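Local coordinates for protein agglutinin alpha chain (Maclura pomifera, PDB 3LLZ) that binds galactose as a jacalin-family lectin, recognising the T-antigen disaccharide Gal-beta1,3-GalNAc, at residues F86-N89 with K90-Y93. Numbering follows the deposited sequence.
Sequences FKTN and KQTY
Phe-86 and Tyr-93 face each other as an antiparallel hydrogen-bonded pair near the end of a beta hairpin. Phe-86 N donates to Tyr-93 O at 2.9 Å, and Tyr-93 N returns a bond to Phe-86 O at 2.8 Å. Closer to the turn, Thr-88 N reaches Gln-91 O at 2.7 Å, with an N-H...O angle of 171°.

The turn itself is held by a side chain. Thr-88 OG1 lies between its own backbone N and carbonyl carbon (chi1 71°), where it accepts from Lys-90 N and from Gln-91 N, each at 3.0 Å. A third hydrogen bond joins this hydroxyl to the Glu-63 carboxylate. Threonine suits the position because its hydroxyl accepts the two turn N-H groups while its methyl packs on the tyrosine: Thr-88 CG2 lies at the edge of the ring, 3.6 Å from Tyr-93 CE1. Phe-86 O also lies in the plane of that ring, at its edge, while Tyr-93 OH bonds to Glu-63, so one carboxylate gathers both hydroxyls.

On the other face, Lys-87 and Thr-92 form the non-hydrogen-bonded pair. Aliphatic Lys-87 CG packs 3.7 Å from Thr-92 OG1, and the lysine, extended beyond CG, leads its charged end away from the hairpin, as suits an exposed residue. Lys-90 bends to run beside Asn-89, whose amide suits its place by accepting from Tyr-64 N and donating to Ser-62 O.

Within the three-sheet beta-prism of jacalin-family lectins, the hairpin joins strands 78-88 and 92-97. Strand 65-75 flanks 78-88, its Ile-65 and Val-68 against buried, apolar Phe-86; Ile-56 of strand 52-57 touches the side chains of both Phe-86 and Tyr-93.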
loop_
_atom_site.group_PDB
_atom_site.type_symbol
_atom_site.label_atom_id
_atom_site.label_comp_id
_atom_site.label_asym_id
_atom_site.label_seq_id
_atom_site.Cartn_x
_atom_site.Cartn_y
_atom_site.Cartn_z
ATOM N N PHE A 86 -20.262 14.267 -5.435
ATOM C CA PHE A 86 -19.734 12.991 -4.970
ATOM C C PHE A 86 -20.513 11.855 -5.610
ATOM O O PHE A 86 -21.701 11.682 -5.345
ATOM C CB PHE A 86 -19.832 12.868 -3.445
ATOM C CG PHE A 86 -18.917 13.793 -2.696
ATOM C CD1 PHE A 86 -19.332 15.072 -2.340
ATOM C CD2 PHE A 86 -17.631 13.387 -2.352
ATOM C CE1 PHE A 86 -18.480 15.933 -1.650
ATOM C CE2 PHE A 86 -16.769 14.242 -1.661
ATOM C CZ PHE A 86 -17.196 15.518 -1.310
ATOM N N LYS A 87 -19.842 11.089 -6.461
ATOM C CA LYS A 87 -20.472 9.959 -7.124
ATOM C C LYS A 87 -20.049 8.674 -6.424
ATOM O O LYS A 87 -18.861 8.456 -6.188
ATOM C CB LYS A 87 -20.045 9.907 -8.593
ATOM C CG LYS A 87 -20.625 8.736 -9.373
ATOM C CD LYS A 87 -20.095 8.717 -10.799
ATOM C CE LYS A 87 -20.542 7.473 -11.543
ATOM N NZ LYS A 87 -19.960 7.423 -12.915
ATOM N N THR A 88 -21.016 7.835 -6.067
ATOM C CA THR A 88 -20.691 6.566 -5.428
ATOM C C THR A 88 -21.070 5.467 -6.405
ATOM O O THR A 88 -21.536 5.744 -7.508
ATOM C CB THR A 88 -21.466 6.348 -4.111
ATOM O OG1 THR A 88 -22.850 6.100 -4.392
ATOM C CG2 THR A 88 -21.344 7.572 -3.216
ATOM N N ASN A 89 -20.861 4.220 -6.006
ATOM C CA ASN A 89 -21.199 3.096 -6.864
ATOM C C ASN A 89 -22.712 2.893 -6.893
ATOM O O ASN A 89 -23.226 2.101 -7.681
ATOM C CB ASN A 89 -20.495 1.827 -6.365
ATOM C CG ASN A 89 -20.814 1.508 -4.916
ATOM O OD1 ASN A 89 -20.798 2.387 -4.054
ATOM N ND2 ASN A 89 -21.092 0.241 -4.639
ATOM N N LYS A 90 -23.424 3.633 -6.047
ATOM C CA LYS A 90 -24.877 3.521 -5.971
ATOM C C LYS A 90 -25.633 4.719 -6.543
ATOM O O LYS A 90 -26.702 4.557 -7.137
ATOM C CB LYS A 90 -25.311 3.307 -4.518
ATOM C CG LYS A 90 -24.761 2.045 -3.870
ATOM C CD LYS A 90 -25.267 0.787 -4.560
ATOM C CE LYS A 90 -24.815 -0.462 -3.819
ATOM N NZ LYS A 90 -25.293 -0.470 -2.404
ATOM N N GLN A 91 -25.091 5.919 -6.363
ATOM C CA GLN A 91 -25.764 7.115 -6.860
ATOM C C GLN A 91 -24.846 8.331 -6.878
ATOM O O GLN A 91 -23.668 8.240 -6.540
ATOM C CB GLN A 91 -26.985 7.415 -5.988
ATOM C CG GLN A 91 -26.645 7.882 -4.581
ATOM C CD GLN A 91 -27.832 7.816 -3.640
ATOM O OE1 GLN A 91 -28.202 6.743 -3.166
ATOM N NE2 GLN A 91 -28.443 8.964 -3.375
ATOM N N THR A 92 -25.400 9.471 -7.275
ATOM C CA THR A 92 -24.636 10.709 -7.335
ATOM C C THR A 92 -25.244 11.758 -6.419
ATOM O O THR A 92 -26.455 11.985 -6.435
ATOM C CB THR A 92 -24.590 11.275 -8.774
ATOM O OG1 THR A 92 -23.914 10.347 -9.630
ATOM C CG2 THR A 92 -23.855 12.608 -8.807
ATOM N N TYR A 93 -24.395 12.386 -5.613
ATOM C CA TYR A 93 -24.832 13.430 -4.701
ATOM C C TYR A 93 -24.258 14.736 -5.224
ATOM O O TYR A 93 -23.042 14.930 -5.237
ATOM C CB TYR A 93 -24.321 13.172 -3.281
ATOM C CG TYR A 93 -24.705 11.819 -2.724
ATOM C CD1 TYR A 93 -23.944 10.686 -3.011
ATOM C CD2 TYR A 93 -25.843 11.667 -1.934
ATOM C CE1 TYR A 93 -24.305 9.434 -2.524
ATOM C CE2 TYR A 93 -26.216 10.415 -1.441
ATOM C CZ TYR A 93 -25.440 9.304 -1.743
ATOM O OH TYR A 93 -25.798 8.063 -1.270
HETATM O O HOH W 1 -26.347 1.561 -8.729
#